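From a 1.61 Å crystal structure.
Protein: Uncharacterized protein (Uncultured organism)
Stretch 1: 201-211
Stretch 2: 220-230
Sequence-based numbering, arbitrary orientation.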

# COMPACT_ATOMS: atom_id res chain seq x y z
N VAL B 201 28.23 10.01 -11.96
CA VAL B 201 27.88 9.46 -10.67
C VAL B 201 28.82 10.08 -9.63
O VAL B 201 30.04 9.91 -9.72
CB VAL B 201 27.99 7.91 -10.69
CG1 VAL B 201 27.67 7.34 -9.37
CG2 VAL B 201 27.08 7.32 -11.78
N ILE B 202 28.25 10.83 -8.69
CA ILE B 202 29.03 11.65 -7.75
C ILE B 202 29.02 11.07 -6.35
O ILE B 202 27.94 10.91 -5.74
CB ILE B 202 28.47 13.09 -7.67
CG1 ILE B 202 28.38 13.68 -9.09
CG2 ILE B 202 29.35 13.97 -6.77
CD1 ILE B 202 27.69 15.03 -9.13
N ARG B 203 30.20 10.74 -5.83
CA ARG B 203 30.32 10.30 -4.44
C ARG B 203 30.56 11.48 -3.50
O ARG B 203 31.63 12.14 -3.55
CB ARG B 203 31.44 9.28 -4.26
CG ARG B 203 31.60 8.85 -2.80
CD ARG B 203 32.37 7.53 -2.64
NE ARG B 203 32.53 7.17 -1.23
CZ ARG B 203 33.64 7.33 -0.53
NH1 ARG B 203 34.73 7.87 -1.05
NH2 ARG B 203 33.65 6.95 0.73
N THR B 204 29.53 11.72 -2.67
CA THR B 204 29.52 12.72 -1.60
C THR B 204 29.70 12.13 -0.21
O THR B 204 29.98 12.85 0.77
CB THR B 204 28.19 13.49 -1.53
OG1 THR B 204 27.19 12.67 -0.90
CG2 THR B 204 27.72 13.93 -2.89
N GLY B 205 29.50 10.83 -0.11
CA GLY B 205 29.64 10.10 1.14
C GLY B 205 28.43 10.17 2.06
O GLY B 205 28.39 9.49 3.08
N LEU B 206 27.43 10.99 1.72
CA LEU B 206 26.41 11.31 2.71
C LEU B 206 25.64 10.06 3.18
O LEU B 206 25.44 9.87 4.40
CB LEU B 206 25.44 12.37 2.17
CG LEU B 206 24.38 12.84 3.18
CD1 LEU B 206 25.03 13.55 4.36
CD2 LEU B 206 23.30 13.73 2.54
N VAL B 207 25.22 9.20 2.25
CA VAL B 207 24.43 8.03 2.62
C VAL B 207 25.24 7.04 3.48
O VAL B 207 24.66 6.23 4.22
CB VAL B 207 23.87 7.32 1.35
CG1 VAL B 207 24.98 6.70 0.55
CG2 VAL B 207 22.83 6.29 1.72
N GLU B 208 26.56 7.16 3.46
CA GLU B 208 27.42 6.25 4.23
C GLU B 208 27.38 6.56 5.72
O GLU B 208 27.93 5.80 6.54
CB GLU B 208 28.87 6.33 3.72
CG GLU B 208 29.00 5.86 2.28
CD GLU B 208 30.36 6.15 1.63
OE1 GLU B 208 31.34 6.45 2.36
OE2 GLU B 208 30.44 6.03 0.39
N SER B 209 26.74 7.67 6.07
CA SER B 209 26.60 8.06 7.47
C SER B 209 25.23 7.74 8.06
O SER B 209 25.03 7.88 9.26
CB SER B 209 26.89 9.56 7.63
OG SER B 209 25.86 10.40 7.08
N TRP B 210 24.29 7.28 7.24
CA TRP B 210 22.90 7.15 7.69
C TRP B 210 22.64 5.94 8.59
O TRP B 210 21.95 6.05 9.62
CB TRP B 210 21.98 7.05 6.46
CG TRP B 210 20.59 6.58 6.78
CD1 TRP B 210 20.11 5.31 6.71
CD2 TRP B 210 19.50 7.39 7.23
NE1 TRP B 210 18.79 5.28 7.08
CE2 TRP B 210 18.39 6.55 7.40
CE3 TRP B 210 19.36 8.75 7.51
CZ2 TRP B 210 17.17 7.01 7.84
CZ3 TRP B 210 18.15 9.21 7.94
CH2 TRP B 210 17.06 8.34 8.10
N TYR B 211 23.13 4.78 8.20
CA TYR B 211 22.63 3.54 8.79
C TYR B 211 23.03 3.33 10.26
O TYR B 211 22.29 2.68 11.00
CB TYR B 211 23.07 2.37 7.91
CG TYR B 211 22.25 2.31 6.65
CD1 TYR B 211 20.99 1.74 6.66
CD2 TYR B 211 22.70 2.88 5.47
CE1 TYR B 211 20.21 1.70 5.51
CE2 TYR B 211 21.92 2.85 4.31
CZ TYR B 211 20.68 2.25 4.35
OH TYR B 211 19.87 2.21 3.21
N SER B 220 17.44 14.35 13.04
CA SER B 220 18.35 15.49 12.85
C SER B 220 18.94 15.53 11.44
O SER B 220 19.19 16.60 10.88
CB SER B 220 19.48 15.46 13.88
OG SER B 220 18.97 15.56 15.20
N PHE B 221 19.17 14.35 10.86
CA PHE B 221 19.80 14.20 9.56
C PHE B 221 19.11 15.07 8.51
O PHE B 221 19.75 15.69 7.67
CB PHE B 221 19.75 12.72 9.16
CG PHE B 221 20.43 12.36 7.83
CD1 PHE B 221 21.75 11.92 7.80
CD2 PHE B 221 19.70 12.35 6.66
CE1 PHE B 221 22.35 11.55 6.58
CE2 PHE B 221 20.29 11.99 5.46
CZ PHE B 221 21.61 11.58 5.42
N PHE B 222 17.78 15.11 8.58
CA PHE B 222 17.04 15.83 7.55
C PHE B 222 16.75 17.28 7.89
O PHE B 222 16.26 18.03 7.05
CB PHE B 222 15.75 15.08 7.25
CG PHE B 222 15.98 13.86 6.40
CD1 PHE B 222 16.32 14.01 5.07
CD2 PHE B 222 15.91 12.60 6.93
CE1 PHE B 222 16.57 12.91 4.28
CE2 PHE B 222 16.15 11.48 6.12
CZ PHE B 222 16.47 11.65 4.80
N LEU B 223 17.08 17.68 9.11
CA LEU B 223 16.86 19.06 9.56
C LEU B 223 18.06 19.96 9.32
O LEU B 223 17.96 21.17 9.43
CB LEU B 223 16.53 19.08 11.06
CG LEU B 223 15.23 18.36 11.45
CD1 LEU B 223 15.09 18.29 12.96
CD2 LEU B 223 14.04 19.05 10.84
N ASN B 224 19.21 19.37 9.02
CA ASN B 224 20.40 20.18 8.92
C ASN B 224 20.93 20.17 7.48
O ASN B 224 20.44 19.44 6.64
CB ASN B 224 21.41 19.71 9.96
CG ASN B 224 20.99 20.11 11.38
OD1 ASN B 224 21.25 21.24 11.82
ND2 ASN B 224 20.31 19.21 12.10
N PRO B 225 21.87 21.07 7.18
CA PRO B 225 22.34 21.16 5.80
C PRO B 225 22.94 19.86 5.29
O PRO B 225 23.48 19.10 6.08
CB PRO B 225 23.42 22.24 5.85
CG PRO B 225 23.16 23.00 7.07
CD PRO B 225 22.55 22.04 8.05
N MSE B 226 22.83 19.64 3.99
CA MSE B 226 23.33 18.41 3.37
C MSE B 226 24.21 18.73 2.16
O MSE B 226 23.82 19.52 1.30
CB MSE B 226 22.16 17.51 2.97
CG MSE B 226 21.43 16.95 4.16
SE MSE B 226 19.91 15.84 3.62
CE MSE B 226 18.81 17.26 2.98
N THR B 227 25.39 18.12 2.11
CA THR B 227 26.32 18.34 1.01
C THR B 227 25.72 17.96 -0.35
O THR B 227 24.96 17.01 -0.46
CB THR B 227 27.64 17.54 1.23
OG1 THR B 227 28.57 17.84 0.17
CG2 THR B 227 27.39 16.05 1.26
N GLY B 228 26.06 18.71 -1.39
CA GLY B 228 25.65 18.35 -2.74
C GLY B 228 26.17 19.38 -3.73
O GLY B 228 26.92 20.29 -3.36
N ILE B 229 25.78 19.23 -5.00
CA ILE B 229 26.26 20.14 -6.02
C ILE B 229 25.59 21.51 -5.95
O ILE B 229 24.45 21.66 -5.53
CB ILE B 229 26.12 19.55 -7.45
CG1 ILE B 229 24.66 19.24 -7.81
CG2 ILE B 229 27.02 18.32 -7.56
CD1 ILE B 229 24.45 18.84 -9.29
N GLY B 230 26.36 22.53 -6.33
CA GLY B 230 25.90 23.90 -6.33
C GLY B 230 25.54 24.42 -7.71
O GLY B 230 25.66 23.73 -8.71

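No hydrogen bond crosses between these two stretches; they are held by the fit of apolar surfaces, which together bury 475 Å². The centre of the fit is Phe 221, whose flat ring is lined by three residues of stretch 1. Trp 210 sets the edge of its six-membered ring against one face of the phenyl group, with the centroids 5.0 Å apart, the planes at 77°, and Trp 210 CE3 3.7 Å from Phe 221 CD2. Such a meeting suits two aromatic rings, because the slightly positive C-H edge of one faces the electron-rich face of the other. Leu 206 is the bump that fills the hollow bordered by Phe 221, Met 226 and Thr 227: its CG lies 3.8 Å from Phe 221 CZ, its CD2 4.0 Å from CB of Met 226, a selenomethionine whose side-chain end leads away, and its CB 4.3 Å from Thr 227 CG2; a branched aliphatic chain can touch all three. At the ring edge, Ser 209 OG lies 3.7 Å from Phe 221 CE1. A small residue fits here, and its hydroxyl is not left unpaired beside the ring, since Ser 209 OG donates a hydrogen bond to Leu 206 O at 2.8 Å.

The indole of Trp 210 is broad enough to reach a second ring: its CZ3 comes within 3.5 Å of Phe 222 CE2, the two planes inclined at 60°. Although the CA-to-CB bonds of both residues point sideways, their ring ends close the gap.

Farther along, aliphatic groups replace the rings. Thr 227 turns its methyl to the contact, CG2 lying 3.9 Å from Thr 204 CB, while its OG1 is hydrogen-bonded elsewhere in the structure; Thr 204 OG1 accepts a hydrogen bond from Leu 206 N at 3.1 Å. Finally, Ile 202 extends its CD1 to within 3.7 Å of Ile 229 CG2, two branched aliphatic chains meeting methyl to methyl.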